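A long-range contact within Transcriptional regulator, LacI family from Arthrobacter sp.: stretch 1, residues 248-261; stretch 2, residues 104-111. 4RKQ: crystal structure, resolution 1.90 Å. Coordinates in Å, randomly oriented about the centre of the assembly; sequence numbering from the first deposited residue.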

# COMPACT_ATOMS: atom_id res chain seq x y z
N GLU A 248 0.24 8.76 -15.04
CA GLU A 248 1.27 9.08 -16.05
C GLU A 248 2.40 8.06 -16.10
O GLU A 248 2.87 7.70 -17.18
CB GLU A 248 1.88 10.46 -15.79
CG GLU A 248 1.33 11.56 -16.68
CD GLU A 248 0.99 12.80 -15.90
OE1 GLU A 248 1.84 13.71 -15.81
OE2 GLU A 248 -0.13 12.86 -15.35
N VAL A 249 2.88 7.64 -14.94
CA VAL A 249 3.94 6.62 -14.93
C VAL A 249 3.41 5.32 -15.52
O VAL A 249 4.05 4.69 -16.39
CB VAL A 249 4.51 6.34 -13.53
CG1 VAL A 249 5.57 5.26 -13.65
CG2 VAL A 249 5.13 7.59 -12.94
N GLY A 250 2.24 4.92 -15.03
CA GLY A 250 1.49 3.80 -15.60
C GLY A 250 1.23 3.89 -17.08
O GLY A 250 1.46 2.92 -17.83
N ARG A 251 0.74 5.04 -17.54
CA ARG A 251 0.55 5.21 -18.99
C ARG A 251 1.85 5.13 -19.78
O ARG A 251 1.89 4.57 -20.86
CB ARG A 251 -0.21 6.50 -19.28
CG ARG A 251 -0.70 6.67 -20.70
CD ARG A 251 -1.89 7.62 -20.79
NE ARG A 251 -1.86 8.70 -19.79
CZ ARG A 251 -1.04 9.75 -19.81
NH1 ARG A 251 -1.12 10.66 -18.84
NH2 ARG A 251 -0.12 9.91 -20.77
N ALA A 252 2.91 5.71 -19.28
CA ALA A 252 4.17 5.67 -20.01
C ALA A 252 4.62 4.22 -20.21
O ALA A 252 5.07 3.82 -21.29
CB ALA A 252 5.22 6.46 -19.25
N ALA A 253 4.54 3.41 -19.16
CA ALA A 253 4.88 1.97 -19.29
C ALA A 253 3.95 1.19 -20.24
O ALA A 253 4.39 0.49 -21.10
CB ALA A 253 4.92 1.31 -17.91
N VAL A 254 2.65 1.30 -20.06
CA VAL A 254 1.73 0.56 -20.88
C VAL A 254 1.75 1.02 -22.32
O VAL A 254 1.73 0.20 -23.25
CB VAL A 254 0.30 0.69 -20.34
CG1 VAL A 254 -0.73 0.12 -21.32
CG2 VAL A 254 0.22 0.03 -18.99
N GLU A 255 1.88 2.32 -22.54
CA GLU A 255 1.95 2.81 -23.92
C GLU A 255 3.24 2.38 -24.60
O GLU A 255 3.25 1.97 -25.75
CB GLU A 255 1.77 4.32 -23.96
CG GLU A 255 0.33 4.66 -23.68
CD GLU A 255 0.06 6.16 -23.78
OE1 GLU A 255 1.02 6.96 -23.80
OE2 GLU A 255 -1.12 6.53 -23.81
N LEU A 256 4.34 2.39 -23.87
CA LEU A 256 5.55 1.82 -24.41
C LEU A 256 5.34 0.35 -24.80
O LEU A 256 5.81 -0.11 -25.86
CB LEU A 256 6.66 1.96 -23.37
CG LEU A 256 8.07 1.63 -23.72
CD1 LEU A 256 8.45 2.21 -25.08
CD2 LEU A 256 8.98 2.19 -22.63
N LEU A 257 4.69 -0.43 -23.93
CA LEU A 257 4.52 -1.85 -24.21
C LEU A 257 3.59 -2.03 -25.42
O LEU A 257 3.80 -2.88 -26.24
CB LEU A 257 3.91 -2.56 -23.02
CG LEU A 257 3.70 -4.06 -23.18
CD1 LEU A 257 4.97 -4.78 -23.61
CD2 LEU A 257 3.17 -4.57 -21.83
N VAL A 258 2.55 -1.20 -25.51
CA VAL A 258 1.70 -1.25 -26.72
C VAL A 258 2.55 -1.09 -28.00
O VAL A 258 2.38 -1.83 -28.97
CB VAL A 258 0.57 -0.20 -26.70
CG1 VAL A 258 -0.15 -0.15 -28.06
CG2 VAL A 258 -0.42 -0.49 -25.58
N GLY A 259 3.46 -0.13 -27.98
CA GLY A 259 4.27 0.19 -29.14
C GLY A 259 5.28 -0.90 -29.45
O GLY A 259 5.59 -1.21 -30.63
N LEU A 260 5.80 -1.51 -28.41
CA LEU A 260 6.73 -2.63 -28.58
C LEU A 260 6.01 -3.85 -29.11
O LEU A 260 6.54 -4.54 -29.99
CB LEU A 260 7.45 -2.98 -27.26
CG LEU A 260 8.48 -1.92 -26.81
CD1 LEU A 260 8.83 -2.06 -25.35
CD2 LEU A 260 9.72 -2.03 -27.67
N LEU A 261 4.83 -4.15 -28.58
CA LEU A 261 4.07 -5.33 -29.05
C LEU A 261 3.60 -5.16 -30.51
O LEU A 261 3.49 -6.13 -31.23
CB LEU A 261 2.84 -5.65 -28.17
CG LEU A 261 3.17 -6.16 -26.76
CD1 LEU A 261 1.90 -6.13 -25.93
CD2 LEU A 261 3.85 -7.52 -26.75
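Stretch 2 (104-111) AAGSINFD

From Gly 106 stretch 2 runs on as an extended β-strand that lies along one flank of the helix 248-261 and runs nearly antiparallel to it, the two N-to-C directions making an angle of 157°. The axes approach to 9.0 Å. As the chain climbs from Ala 105 to Phe 110, it passes Leu 260, Leu 256, Ala 252 and Val 249 in turn. These residues recur every three or four positions, so that the helix presents them as a single apolar stripe.

The central bump is Ile 108. Its CA-to-CB bond points toward the helix, and with both chi angles in the m well its CD1 reaches into a shallow hollow floored by alanine. That methyl lies 4.0 Å from Ala 252 CB and 3.9 Å from Ala 252 O, while Ala 253 N is 4.2 Å from Ile 108 CD1. The short alanine side chains leave the helix backbone accessible here, and the CA atoms of Ala 253 and Ile 108 are 7.0 Å apart. One wall of the hollow is Leu 256, whose CD2 touches Ile 108 CD1 at 3.7 Å.

Toward the start of the strand the relief is reversed, and the helix supplies the bumps. Leu 256 CD2 and Leu 260 CD1 each lie 4.1 Å from Gly 106 CA, occupying the space left by the absent side chain. A β-carbon at Gly 106 would point toward the helix and come about 3.1 Å from Leu 260 CD1 and 3.2 Å from Leu 256 CD2, both too tight. Leu 256 CD2 also rests 3.8 Å from Ser 107 N. Just before the strand, Ala 105 offers a small methyl to Leu 260: its CB is 4.1 Å from Leu 260 CD1, and its O is 3.8 Å from Leu 260 CD2.

Farther along, the CA-to-CB bond of Phe 110 points sideways to the helix, but the end of its long side chain comes nearer. Val 249 CG2 meets the ring edge, near its plane, at 4.2 Å from Phe 110 CE2.

The alternation of the strand sets Ser 107 pointing away from the helix and leaves Asn 109 out of its reach. No hydrogen bond links the two stretches. The helix backbone satisfies its own polar groups, as in Leu 256 N to Ala 252 O at 3.0 Å, and the 328 Å² buried between the stretches reflects a fit of largely apolar shapes.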

# COMPACT_ATOMS: atom_id res chain seq x y z
N ALA A 104 17.26 -4.30 -22.21
CA ALA A 104 15.81 -4.43 -22.06
C ALA A 104 15.12 -3.69 -23.21
O ALA A 104 15.60 -2.68 -23.69
CB ALA A 104 15.38 -3.87 -20.74
N ALA A 105 14.03 -4.26 -23.69
CA ALA A 105 13.26 -3.71 -24.80
C ALA A 105 12.80 -2.29 -24.54
O ALA A 105 12.77 -1.50 -25.47
CB ALA A 105 12.06 -4.60 -25.09
N GLY A 106 12.44 -1.98 -23.29
CA GLY A 106 11.92 -0.70 -22.94
C GLY A 106 12.35 -0.28 -21.58
O GLY A 106 12.64 -1.12 -20.72
N SER A 107 12.36 1.03 -21.36
CA SER A 107 12.82 1.61 -20.06
C SER A 107 12.18 2.93 -19.80
O SER A 107 12.01 3.74 -20.69
CB SER A 107 14.33 1.81 -20.06
OG SER A 107 14.84 2.18 -18.79
N ILE A 108 11.83 3.15 -18.54
CA ILE A 108 11.36 4.43 -18.05
C ILE A 108 12.35 4.86 -16.94
O ILE A 108 12.63 4.11 -16.01
CB ILE A 108 9.95 4.31 -17.40
CG1 ILE A 108 8.86 3.67 -18.27
CG2 ILE A 108 9.50 5.64 -16.83
CD1 ILE A 108 8.57 4.33 -19.58
N ASN A 109 12.94 6.04 -17.10
CA ASN A 109 13.89 6.61 -16.10
C ASN A 109 13.33 7.97 -15.69
O ASN A 109 12.40 8.50 -16.32
CB ASN A 109 15.32 6.74 -16.65
CG ASN A 109 16.19 5.49 -16.42
OD1 ASN A 109 15.74 4.46 -15.95
ND2 ASN A 109 17.46 5.59 -16.78
N PHE A 110 13.85 8.52 -14.62
CA PHE A 110 13.33 9.81 -14.10
C PHE A 110 14.51 10.76 -14.06
O PHE A 110 15.62 10.32 -13.85
CB PHE A 110 12.73 9.62 -12.74
CG PHE A 110 11.64 8.59 -12.73
CD1 PHE A 110 11.96 7.25 -12.57
CD2 PHE A 110 10.33 8.94 -12.96
CE1 PHE A 110 10.98 6.27 -12.64
CE2 PHE A 110 9.34 7.99 -12.99
CZ PHE A 110 9.67 6.66 -12.83
N ASP A 111 14.25 12.04 -14.31
CA ASP A 111 15.29 13.07 -14.32
C ASP A 111 15.59 13.54 -12.91
O ASP A 111 14.93 14.46 -12.41
CB ASP A 111 14.79 14.23 -15.15
CG ASP A 111 15.85 15.29 -15.38
OD1 ASP A 111 16.90 15.34 -14.69
OD2 ASP A 111 15.59 16.09 -16.26